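Local coordinates for putative trimethylamine methyltransferase (Rhizobium meliloti, PDB 4YYC), which transfers a methyl group from trimethylamine, probably to a corrinoid protein as is usual in its family, at the interface of chains A and B. Sequence-based numbering; all coordinates share one arbitrary frame. Chains: chain A/B, Putative trimethylamine methyltransferase.

Contact 1: the interface of chains A and B. Residues chain A 328-330, 369, 373; chain B 465, 467.
B:Asn467 meets A:Thr330 at about a right angle, and its side chain can be traced atom by atom against chain A. Its CG stands anti to its own carbonyl carbon, beside the backbone N (chi1 -64°), which turns the amide toward the short strand 329-330. CB lies 4.1 Å from the methyl CG2 of A:Thr330. The amide carbon CG comes nearer, 3.6 Å from that same CG2. At the tip, OD1 of B:Asn467 is 3.7 Å from A:Thr330 CG2, and the amide nitrogen ND2 is 3.8 Å from it, so this one methyl packs against the whole amide. The polar link runs through water 1, which sits 2.6 Å from B:Asn467 ND2, with 148° at the hydrogen. The same water is 2.6 Å from the backbone O of A:Pro329, joining the two chains indirectly.

A second group on the chain A side, the amide of A:Gln369, reaches out on an extended chain and is turned 76° from that of B:Asn467. It lies against B:Ala465, whose CA is 3.8 Å from A:Gln369 CD. A neighbour on helix 368-383, A:Glu373, steadies this amide. The steadying bond runs from A:Gln369 NE2 to the carboxylate oxygen OE2 of A:Glu373, 3.0 Å away on the syn side and tilted out of the carboxylate plane.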
# COMPACT_ATOMS: atom_id res chain seq x y z
N ALA A 328 14.87 9.67 -15.58
CA ALA A 328 15.36 9.13 -14.32
C ALA A 328 14.47 7.94 -13.88
O ALA A 328 13.28 7.91 -14.18
CB ALA A 328 15.37 10.21 -13.26
N PRO A 329 15.03 6.95 -13.18
CA PRO A 329 14.35 5.80 -12.57
C PRO A 329 13.33 6.23 -11.56
O PRO A 329 13.63 7.10 -10.74
CB PRO A 329 15.45 5.06 -11.84
CG PRO A 329 16.68 5.57 -12.43
CD PRO A 329 16.46 6.95 -12.89
N THR A 330 12.12 5.70 -11.65
CA THR A 330 11.02 6.12 -10.77
C THR A 330 10.33 4.92 -10.18
O THR A 330 10.25 3.86 -10.78
CB THR A 330 10.02 7.00 -11.52
OG1 THR A 330 9.45 6.26 -12.60
CG2 THR A 330 10.69 8.18 -12.10
N GLN A 369 8.01 11.00 0.48
CA GLN A 369 8.20 10.40 -0.84
C GLN A 369 8.77 9.00 -0.70
O GLN A 369 8.23 8.02 -1.27
CB GLN A 369 9.11 11.28 -1.73
CG GLN A 369 9.31 10.65 -3.10
CD GLN A 369 10.34 11.36 -3.94
OE1 GLN A 369 10.62 12.55 -3.75
NE2 GLN A 369 10.92 10.64 -4.88
N GLU A 373 6.53 5.67 -1.78
CA GLU A 373 7.05 4.81 -2.84
C GLU A 373 7.28 3.40 -2.26
O GLU A 373 6.93 2.40 -2.86
CB GLU A 373 8.30 5.42 -3.46
CG GLU A 373 8.00 6.69 -4.22
CD GLU A 373 9.20 7.46 -4.74
OE1 GLU A 373 10.33 7.21 -4.29
OE2 GLU A 373 9.01 8.39 -5.54
N ALA B 465 7.18 14.26 -6.57
CA ALA B 465 8.33 13.38 -6.41
C ALA B 465 9.58 14.01 -6.98
O ALA B 465 9.56 14.62 -8.05
CB ALA B 465 8.09 12.05 -7.10
N ASN B 467 12.88 12.95 -8.56
CA ASN B 467 13.49 11.81 -9.18
C ASN B 467 14.87 12.16 -9.77
O ASN B 467 15.41 11.45 -10.63
CB ASN B 467 12.57 11.32 -10.30
CG ASN B 467 11.25 10.83 -9.76
OD1 ASN B 467 10.17 11.27 -10.21
ND2 ASN B 467 11.31 9.96 -8.79
O HOH W 1 13.42 8.51 -8.59

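Contact 2: the interface of chains A and B. Residues chain A 283-285, 287-288; chain B 430, 432, 450-451.
At the start of chain A helix 286-307, A:Thr285 meets B:Ala430 in the short helix 428-431 of chain B. The hydroxyl OG1 of A:Thr285 donates to the backbone O of B:Ala430 over 2.7 Å. It reaches a lone pair in the carbonyl plane, with 136° at the oxygen. OG1 occupies the crowded position between its own N and carbonyl carbon (chi1 58°), which also brings it toward A:Gly288 N in the first turn, a weak bond at most. The hydroxyl may thus help cap the helix while its firm bond goes to the partner chain.

B:His450 and B:Thr451 are poorly ordered, so their positions are less certain. With that caution, the other branch of the threonine, methyl CG2, is 3.6 Å from CE1 of B:His450, a side chain that crosses it at about a right angle. A:Thr285 OG1 lies in the plane of the imidazole, at its edge. A:Pro283 CB touches the methyl CB of B:Ala432 at 3.8 Å.

Water 2 also lies at the imidazole edge, 2.9 Å from B:His450 ND1. It is 2.8 Å from the hydroxyl OG1 of B:Thr451. Across the interface, the same water is 2.9 Å from the backbone N of A:Val284.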
# COMPACT_ATOMS: atom_id res chain seq x y z
N PRO A 283 9.78 -2.29 -23.13
CA PRO A 283 8.77 -1.37 -23.63
C PRO A 283 8.14 -0.56 -22.51
O PRO A 283 8.14 -0.98 -21.34
CB PRO A 283 7.73 -2.29 -24.26
CG PRO A 283 8.49 -3.55 -24.55
CD PRO A 283 9.47 -3.69 -23.45
N VAL A 284 7.59 0.59 -22.88
CA VAL A 284 7.02 1.50 -21.90
C VAL A 284 5.72 0.93 -21.31
O VAL A 284 5.30 1.31 -20.20
CB VAL A 284 6.81 2.90 -22.50
CG1 VAL A 284 5.60 2.92 -23.42
CG2 VAL A 284 6.76 3.94 -21.40
N THR A 285 5.09 0.00 -22.00
CA THR A 285 3.82 -0.57 -21.53
C THR A 285 3.98 -1.81 -20.62
O THR A 285 4.98 -2.54 -20.68
CB THR A 285 2.94 -0.94 -22.71
OG1 THR A 285 3.69 -1.87 -23.50
CG2 THR A 285 2.58 0.27 -23.53
N ALA A 287 2.09 -4.65 -20.60
CA ALA A 287 2.06 -5.88 -21.32
C ALA A 287 3.37 -6.21 -22.06
O ALA A 287 3.83 -7.35 -22.04
CB ALA A 287 0.92 -5.94 -22.29
N GLY A 288 3.98 -5.21 -22.69
CA GLY A 288 5.25 -5.43 -23.37
C GLY A 288 6.38 -5.76 -22.42
O GLY A 288 7.22 -6.62 -22.73
N ALA B 430 -0.31 -2.00 -26.88
CA ALA B 430 0.24 -2.26 -25.55
C ALA B 430 1.11 -3.54 -25.51
O ALA B 430 2.10 -3.60 -24.77
CB ALA B 430 -0.89 -2.34 -24.52
N ALA B 432 3.16 -4.46 -27.72
CA ALA B 432 4.46 -3.92 -28.06
C ALA B 432 5.37 -4.87 -28.80
O ALA B 432 6.57 -4.74 -28.70
CB ALA B 432 5.17 -3.40 -26.79
N HIS B 450 6.99 4.09 -30.04
CA HIS B 450 6.18 3.42 -29.04
C HIS B 450 6.38 4.02 -27.66
O HIS B 450 5.41 4.29 -26.96
CB HIS B 450 6.49 1.92 -29.01
CG HIS B 450 5.49 1.12 -28.26
ND1 HIS B 450 5.68 0.74 -26.94
CD2 HIS B 450 4.29 0.62 -28.63
CE1 HIS B 450 4.63 0.04 -26.54
NE2 HIS B 450 3.78 -0.05 -27.54
N THR B 451 7.64 4.25 -27.28
CA THR B 451 7.98 4.99 -26.07
C THR B 451 7.68 6.46 -26.36
O THR B 451 7.24 7.17 -25.48
CB THR B 451 9.47 4.83 -25.67
OG1 THR B 451 9.82 3.45 -25.64
CG2 THR B 451 9.75 5.48 -24.29
O HOH W 2 8.17 1.21 -25.64

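Contact 3: the interface of chains A and B. Residues chain A 366-368, 371, 409, 481; chain B 367-368, 371-372.
A:Ala371 sets its methyl over one face of the imidazole of B:His372. CB stands 3.4 Å above the plane of the B:His372 ring and is offset toward the rim, a CH-pi contact. B:His372 CG lies anti to its carbonyl carbon, beside the backbone N (chi1 -84°), which carries the ring outward from its helix to this methyl. A:Ile409 reaches the same ring by its CG2 branch, 3.7 Å from CD2 of B:His372, with the two side chains set obliquely. The contact with this ring is thus mainly apolar packing.

The same methyl also meets its symmetry mate: A:Ala371 CB and B:Ala371 CB are 3.5 Å apart, tighter than usual van der Waals contact. The small alanine side chains probably let the two helices come this close.

Farther out, the side chains of B:Asp367 and A:Ile481 cross at about a right angle. The backbone N of A:Ile481 donates to the carboxylate OD2 of B:Asp367 over 2.9 Å, with 157° at the hydrogen, and meets OD2 nearly along its C-O axis. The acid faces the first residue of helix 481-495, where the helix dipole may favour its negative charge. A:Ile481 CG2 packs on B:Ala368 CB at 3.7 Å. Water 3 bridges A:Pro366 O, 2.7 Å away, to B:Ala368 N, 2.9 Å away.

The patch lies where the N-terminal ends of the two 368-383 helices meet across the two-fold, flanked on the chain A side by helices 404-420 and 481-495.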
# COMPACT_ATOMS: atom_id res chain seq x y z
N PRO A 366 14.68 9.87 3.83
CA PRO A 366 13.60 8.98 4.30
C PRO A 366 12.32 9.81 4.62
O PRO A 366 11.82 9.76 5.75
CB PRO A 366 14.24 8.33 5.55
CG PRO A 366 15.14 9.36 6.05
CD PRO A 366 15.70 10.08 4.85
N ASP A 367 11.85 10.57 3.65
CA ASP A 367 10.69 11.47 3.82
C ASP A 367 9.43 10.81 3.30
O ASP A 367 9.37 9.59 3.14
CB ASP A 367 10.98 12.81 3.11
CG ASP A 367 10.99 12.70 1.57
OD1 ASP A 367 11.03 11.57 1.03
OD2 ASP A 367 10.98 13.80 0.96
N ALA A 368 8.34 11.59 3.19
CA ALA A 368 7.07 11.04 2.74
C ALA A 368 7.09 10.49 1.33
O ALA A 368 6.37 9.58 1.04
CB ALA A 368 5.93 12.05 2.92
N ALA A 371 8.62 7.06 1.73
CA ALA A 371 7.65 6.17 2.38
C ALA A 371 6.50 5.78 1.47
O ALA A 371 6.12 4.61 1.46
CB ALA A 371 7.12 6.84 3.65
N ILE A 409 12.91 2.05 9.59
CA ILE A 409 11.50 2.38 9.27
C ILE A 409 10.89 1.24 8.45
O ILE A 409 9.78 0.75 8.72
CB ILE A 409 11.40 3.70 8.48
CG1 ILE A 409 11.87 4.88 9.35
CG2 ILE A 409 9.97 3.92 7.92
CD1 ILE A 409 12.13 6.14 8.54
N ILE A 481 9.92 10.62 12.42
CA ILE A 481 10.15 9.20 12.64
C ILE A 481 11.61 8.81 12.40
O ILE A 481 12.11 7.95 13.11
CB ILE A 481 9.17 8.33 11.84
CG1 ILE A 481 9.31 6.85 12.26
CG2 ILE A 481 9.36 8.51 10.31
CD1 ILE A 481 8.21 5.96 11.71
N ASP B 367 5.52 13.27 7.68
CA ASP B 367 6.79 12.53 7.58
C ASP B 367 6.54 11.10 7.11
O ASP B 367 5.48 10.80 6.55
CB ASP B 367 7.51 12.56 8.94
CG ASP B 367 6.81 11.73 10.03
OD1 ASP B 367 5.64 11.32 9.84
OD2 ASP B 367 7.48 11.54 11.08
N ALA B 368 7.58 10.26 7.19
CA ALA B 368 7.44 8.88 6.72
C ALA B 368 6.42 8.06 7.48
O ALA B 368 5.84 7.17 6.92
CB ALA B 368 8.80 8.17 6.68
N ALA B 371 3.13 9.06 5.93
CA ALA B 371 3.03 8.49 4.58
C ALA B 371 2.80 6.99 4.59
O ALA B 371 1.98 6.50 3.82
CB ALA B 371 4.29 8.83 3.80
N HIS B 372 3.52 6.25 5.42
CA HIS B 372 3.29 4.80 5.50
C HIS B 372 1.86 4.51 5.95
O HIS B 372 1.21 3.64 5.41
CB HIS B 372 4.29 4.11 6.41
CG HIS B 372 5.58 3.77 5.76
ND1 HIS B 372 5.70 2.79 4.79
CD2 HIS B 372 6.84 4.25 5.96
CE1 HIS B 372 6.98 2.69 4.44
NE2 HIS B 372 7.67 3.59 5.09
O HOH W 3 10.28 11.20 7.44

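Contact 4: the interface of chains A and B. Residues chain A 332-333, 372, 375-376; chain B 375, 379, 413, 416-417.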
# COMPACT_ATOMS: atom_id res chain seq x y z
N GLY A 332 7.25 3.33 -7.14
CA GLY A 332 6.02 3.60 -6.42
C GLY A 332 4.85 4.01 -7.25
O GLY A 332 3.84 4.41 -6.72
N THR A 333 4.99 3.91 -8.57
CA THR A 333 4.00 4.34 -9.54
C THR A 333 3.17 3.15 -9.96
O THR A 333 3.49 2.00 -9.62
CB THR A 333 4.74 4.92 -10.77
OG1 THR A 333 5.77 4.01 -11.13
CG2 THR A 333 5.38 6.24 -10.44
N HIS A 372 5.93 6.72 0.74
CA HIS A 372 4.85 6.37 -0.20
C HIS A 372 5.35 5.39 -1.25
O HIS A 372 4.68 4.44 -1.57
CB HIS A 372 4.24 7.60 -0.85
CG HIS A 372 3.19 8.27 -0.04
ND1 HIS A 372 1.95 7.70 0.20
CD2 HIS A 372 3.17 9.49 0.56
CE1 HIS A 372 1.22 8.56 0.91
NE2 HIS A 372 1.95 9.62 1.19
N ALA A 375 5.99 2.01 0.49
CA ALA A 375 4.76 1.41 0.90
C ALA A 375 3.97 0.87 -0.32
O ALA A 375 3.40 -0.24 -0.27
CB ALA A 375 3.91 2.42 1.63
N ASN A 376 3.94 1.62 -1.40
CA ASN A 376 3.23 1.18 -2.58
C ASN A 376 3.88 -0.10 -3.09
O ASN A 376 3.19 -1.06 -3.44
CB ASN A 376 3.19 2.25 -3.65
CG ASN A 376 2.31 3.43 -3.26
OD1 ASN A 376 1.51 3.39 -2.30
ND2 ASN A 376 2.47 4.51 -4.03
N ALA B 375 -0.51 5.51 3.09
CA ALA B 375 -0.36 4.63 1.97
C ALA B 375 -0.97 3.24 2.27
O ALA B 375 -1.65 2.65 1.41
CB ALA B 375 1.10 4.46 1.64
N ASN B 379 -4.03 2.23 -0.15
CA ASN B 379 -3.94 1.06 -1.03
C ASN B 379 -5.06 0.05 -0.72
O ASN B 379 -5.67 -0.47 -1.64
CB ASN B 379 -2.52 0.44 -0.99
CG ASN B 379 -1.50 1.25 -1.79
OD1 ASN B 379 -1.64 1.48 -3.01
ND2 ASN B 379 -0.44 1.66 -1.12
N GLN B 413 -0.99 11.02 -4.63
CA GLN B 413 -1.25 9.60 -4.50
C GLN B 413 -2.59 9.23 -5.10
O GLN B 413 -2.74 8.17 -5.73
CB GLN B 413 -1.10 9.12 -3.04
CG GLN B 413 0.31 9.27 -2.51
CD GLN B 413 1.32 8.38 -3.26
OE1 GLN B 413 1.10 7.17 -3.40
NE2 GLN B 413 2.38 8.98 -3.76
N MSE B 416 -2.36 8.52 -8.64
CA MSE B 416 -1.73 7.20 -8.90
C MSE B 416 -2.79 6.14 -8.76
O MSE B 416 -2.85 5.22 -9.57
CB MSE B 416 -0.58 6.96 -7.95
CG MSE B 416 0.53 7.86 -8.39
SE MSE B 416 2.04 7.47 -7.16
CE MSE B 416 2.77 9.32 -7.34
N MSE B 417 -3.64 6.25 -7.76
CA MSE B 417 -4.71 5.28 -7.56
C MSE B 417 -5.70 5.29 -8.73
O MSE B 417 -6.14 4.25 -9.21
CB MSE B 417 -5.50 5.51 -6.27
CG MSE B 417 -4.66 5.46 -5.01
SE MSE B 417 -3.75 3.74 -4.67
CE MSE B 417 -2.12 4.37 -3.69
O HOH W 4 0.46 5.71 -1.24
O HOH W 5 4.53 7.00 -4.87
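The amide oxygen OD1 of A:Asn376 is gripped by B:Asn379 ND2 at 2.9 Å and by water 4 at 2.8 Å. The bond from B:Asn379 is nearly straight, 170° at the hydrogen, but its donor is tilted from the carbonyl plane of A:Asn376, and the two amide planes stand 86° apart. On the other end of the A:Asn376 amide, ND2 donates to B:Gln413 OE1 over 3.1 Å, tip to tip and on a lone pair. It also donates to A:Gly332 O at 3.0 Å, again on a lone pair in the carbonyl plane. Both acceptors lie close to the A:Asn376 amide plane, which should fix the amide's rotation and supports the assignment of its oxygen and nitrogen.

B:Gln413 lays its CG over the imidazole face of A:His372, 3.7 Å from the ring centroid; the bend at chi2 (-64°) then folds the amide back along the ring, nearly parallel to it. Water 4 joins B:Gln413 OE1 at 2.7 Å and A:His372 ND1 at 2.9 Å. The selenium of selenomethionine B:Met416 lies 3.6 Å from A:Gly332 O.

The paired helices 368-383 touch here through A:Ala375 and B:Ala375, while helix 404-420 of chain B brings B:Gln413 onto chain A helix 368-383 and B:Met416 against the loop that follows strand 329-330.

Contacts 1, 3 and 4 form a cluster: their C-alpha centres are about 14 Å apart between 1 and 3, 12 Å between 1 and 4, and 13 Å between 3 and 4. Each of these uses helix 368-383 of chain A, and contacts 3 and 4 also share helix 404-420. His372 appears in both, from chain B in contact 3 and from chain A in contact 4, so by the two-fold each copy plays both parts. Contact 2 is remote, about 20, 32 and 22 Å from contacts 1, 3 and 4. This spread fits a dimer, though the structure alone does not show that it persists in solution.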